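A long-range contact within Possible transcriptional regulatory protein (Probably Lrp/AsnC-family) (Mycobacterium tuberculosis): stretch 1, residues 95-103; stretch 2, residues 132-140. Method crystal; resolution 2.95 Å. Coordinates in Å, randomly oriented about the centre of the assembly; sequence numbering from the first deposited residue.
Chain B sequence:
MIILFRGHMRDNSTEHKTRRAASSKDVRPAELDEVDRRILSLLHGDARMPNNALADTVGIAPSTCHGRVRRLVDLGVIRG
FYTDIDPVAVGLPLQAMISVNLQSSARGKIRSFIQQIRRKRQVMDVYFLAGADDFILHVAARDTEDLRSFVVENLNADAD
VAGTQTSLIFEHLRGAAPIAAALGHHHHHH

Stretch 1, residues 95-103: QAMISVNLQ
Stretch 2 (132-140) ADDFILHVA

Two neighbouring antiparallel strands, residues 95-101 and 135-140, carry an apolar face made by A96, I98 and V100 from the first and V139, L137 and F135 from the second. At its centre I98 (chi1 m, chi2 t) stands beside L137 (m, t), CB to CB 4.4 Å, and extends its CD1 to within 3.9 Å of V139 CG2. V139 (m) also brings CG2 to 3.9 Å from A96 CB. Next along, F135 (chi1 p, chi2 88°) lays its ring back over the first strand: CE1 lies 3.4 Å from V100 CB, with V100 in the t rotamer, and V100 O sits over one ring face. L102 (m, t), just past the strand end, points toward the second stretch, with CD2 3.8 Å from F135 CE2.

The backbone is extended throughout the pairing, with phi from -86° to -161° and psi from 111° to 161°. The strand directions differ by 156°, and the axes approach to 4.4 Å. Hydrogen-bonded pairs A96-V139, I98-L137 and V100-F135 have CA atoms 5.0-5.3 Å apart; they alternate with the narrower non-hydrogen-bonded pairs Q95-A140, M97-H138 and S99-I136, at 4.4, 4.7 and 4.0 Å between CA atoms. Each wide pair closes a two-bond ring: A96 N to V139 O and V139 N to A96 O are both 2.9 Å, as are I98 N to L137 O and L137 N to I98 O. The last ring is uneven, V100 N to F135 O 2.6 Å but F135 N to V100 O 3.2 Å. CA-H groups of the narrow pairs approach carbonyls of the adjacent wide pairs, for example M97 CA to L137 O at 3.4 Å.

The other face is more mixed. M97 (chi1 -102°, chi2 m, chi3 t) curls its end inward, SD 4.2 Å from I136 CD1 and 4.1 Å from H138 CB. I136 (p, t) packs CG2 3.5 Å from S99 CB, with S99 in p. At one end H138 (chi1 t, chi2 -162°) donates from NE2 to Q95 OE1, 2.9 Å, an in-plane bond at the ring edge; Q95 reaches it with chi1 m, chi2 t, chi3 103°.

At the opposite end the regular ladder gives way to a polar turn. D134 (phi/psi -71/-40) breaks the extended run, and its N makes a weak hydrogen bond to V100 O, 2.9 Å. Its carboxylate (chi1 m) accepts L102 N at OD2, 3.3 Å, tying the loop beyond the first strand to the residue just before the second.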

# COMPACT_ATOMS: atom_id res chain seq x y z
N GLN B 95 7.85 -8.74 -9.63
CA GLN B 95 6.85 -7.69 -9.47
C GLN B 95 6.84 -6.73 -10.64
O GLN B 95 7.87 -6.49 -11.27
CB GLN B 95 7.05 -6.91 -8.17
CG GLN B 95 6.52 -7.61 -6.94
CD GLN B 95 6.77 -6.80 -5.68
OE1 GLN B 95 5.85 -6.17 -5.14
NE2 GLN B 95 8.00 -6.82 -5.20
N ALA B 96 5.67 -6.18 -10.95
CA ALA B 96 5.54 -5.27 -12.08
C ALA B 96 4.56 -4.12 -11.86
O ALA B 96 3.69 -4.17 -10.99
CB ALA B 96 5.17 -6.04 -13.34
N MET B 97 4.72 -3.09 -12.67
CA MET B 97 3.86 -1.93 -12.70
C MET B 97 3.30 -1.86 -14.11
O MET B 97 4.06 -1.61 -15.06
CB MET B 97 4.72 -0.70 -12.45
CG MET B 97 4.70 -0.06 -11.08
SD MET B 97 3.09 0.35 -10.40
CE MET B 97 3.63 1.34 -9.00
N ILE B 98 2.00 -2.04 -14.28
CA ILE B 98 1.42 -2.04 -15.61
C ILE B 98 0.50 -0.85 -15.81
O ILE B 98 -0.57 -0.79 -15.21
CB ILE B 98 0.62 -3.32 -15.87
CG1 ILE B 98 1.43 -4.55 -15.49
CG2 ILE B 98 0.21 -3.40 -17.32
CD1 ILE B 98 0.64 -5.84 -15.54
N SER B 99 0.90 0.09 -16.66
CA SER B 99 0.06 1.26 -16.93
C SER B 99 -0.92 0.94 -18.04
O SER B 99 -0.53 0.49 -19.12
CB SER B 99 0.92 2.46 -17.32
OG SER B 99 1.77 2.16 -18.42
N VAL B 100 -2.21 1.15 -17.78
CA VAL B 100 -3.25 0.78 -18.73
C VAL B 100 -3.96 1.99 -19.32
O VAL B 100 -4.37 2.90 -18.59
CB VAL B 100 -4.29 -0.15 -18.08
CG1 VAL B 100 -5.36 -0.53 -19.09
CG2 VAL B 100 -3.62 -1.38 -17.51
N ASN B 101 -4.11 1.99 -20.64
CA ASN B 101 -4.90 3.01 -21.32
C ASN B 101 -6.10 2.36 -21.99
O ASN B 101 -5.94 1.46 -22.83
CB ASN B 101 -4.05 3.77 -22.34
N LEU B 102 -7.30 2.80 -21.62
CA LEU B 102 -8.54 2.26 -22.15
C LEU B 102 -8.91 2.98 -23.44
O LEU B 102 -8.31 4.00 -23.79
CB LEU B 102 -9.68 2.48 -21.16
CG LEU B 102 -9.58 1.97 -19.72
CD1 LEU B 102 -10.81 2.38 -18.93
CD2 LEU B 102 -9.39 0.47 -19.66
N GLN B 103 -9.90 2.44 -24.15
CA GLN B 103 -10.44 3.11 -25.33
C GLN B 103 -11.29 4.30 -24.92
O GLN B 103 -11.91 4.32 -23.86
CB GLN B 103 -11.27 2.14 -26.17
CG GLN B 103 -10.49 0.96 -26.72
CD GLN B 103 -9.70 1.29 -27.98
OE1 GLN B 103 -9.70 2.43 -28.45
NE2 GLN B 103 -9.03 0.29 -28.53
N ALA B 132 -1.83 10.44 -19.38
CA ALA B 132 -2.33 9.84 -20.61
C ALA B 132 -2.93 8.46 -20.36
O ALA B 132 -3.92 8.07 -20.98
CB ALA B 132 -1.23 9.77 -21.66
N ASP B 133 -2.33 7.73 -19.42
CA ASP B 133 -2.83 6.40 -19.10
C ASP B 133 -3.89 6.53 -18.03
O ASP B 133 -3.79 7.35 -17.12
CB ASP B 133 -1.70 5.47 -18.64
CG ASP B 133 -0.67 5.22 -19.73
OD1 ASP B 133 -1.05 4.67 -20.79
OD2 ASP B 133 0.51 5.58 -19.53
N ASP B 134 -4.92 5.69 -18.15
CA ASP B 134 -6.06 5.75 -17.25
C ASP B 134 -5.73 5.28 -15.84
O ASP B 134 -6.20 5.86 -14.86
CB ASP B 134 -7.23 4.97 -17.84
CG ASP B 134 -7.79 5.63 -19.09
OD1 ASP B 134 -7.32 6.74 -19.43
OD2 ASP B 134 -8.70 5.06 -19.71
N PHE B 135 -4.92 4.23 -15.74
CA PHE B 135 -4.50 3.72 -14.44
C PHE B 135 -3.26 2.83 -14.47
O PHE B 135 -2.90 2.30 -15.52
CB PHE B 135 -5.68 3.00 -13.77
CG PHE B 135 -6.34 1.99 -14.65
CD1 PHE B 135 -5.89 0.68 -14.70
CD2 PHE B 135 -7.43 2.36 -15.43
CE1 PHE B 135 -6.52 -0.25 -15.52
CE2 PHE B 135 -8.06 1.44 -16.25
CZ PHE B 135 -7.60 0.14 -16.30
N ILE B 136 -2.59 2.68 -13.33
CA ILE B 136 -1.45 1.77 -13.22
C ILE B 136 -1.72 0.71 -12.16
O ILE B 136 -2.31 0.98 -11.11
CB ILE B 136 -0.12 2.48 -12.91
CG1 ILE B 136 -0.17 3.22 -11.58
CG2 ILE B 136 0.26 3.42 -14.01
CD1 ILE B 136 1.12 3.95 -11.25
N LEU B 137 -1.29 -0.51 -12.46
CA LEU B 137 -1.56 -1.67 -11.65
C LEU B 137 -0.25 -2.19 -11.06
O LEU B 137 0.65 -2.56 -11.80
CB LEU B 137 -2.16 -2.76 -12.53
CG LEU B 137 -3.56 -2.52 -13.11
CD1 LEU B 137 -4.23 -3.83 -13.47
CD2 LEU B 137 -4.43 -1.70 -12.17
N HIS B 138 -0.15 -2.22 -9.74
CA HIS B 138 1.00 -2.85 -9.10
C HIS B 138 0.65 -4.32 -8.88
O HIS B 138 -0.27 -4.64 -8.12
CB HIS B 138 1.31 -2.18 -7.76
CG HIS B 138 2.33 -2.91 -6.93
ND1 HIS B 138 2.48 -2.69 -5.58
CD2 HIS B 138 3.25 -3.84 -7.27
CE1 HIS B 138 3.45 -3.46 -5.12
NE2 HIS B 138 3.93 -4.17 -6.12
N VAL B 139 1.38 -5.19 -9.56
CA VAL B 139 1.09 -6.62 -9.56
C VAL B 139 2.29 -7.49 -9.17
O VAL B 139 3.44 -7.08 -9.31
CB VAL B 139 0.58 -7.11 -10.94
CG1 VAL B 139 -0.68 -6.36 -11.35
CG2 VAL B 139 1.67 -6.95 -11.99
N ALA B 140 1.99 -8.69 -8.70
CA ALA B 140 3.03 -9.68 -8.40
C ALA B 140 2.75 -11.00 -9.11
O ALA B 140 1.60 -11.45 -9.17
CB ALA B 140 3.13 -9.90 -6.90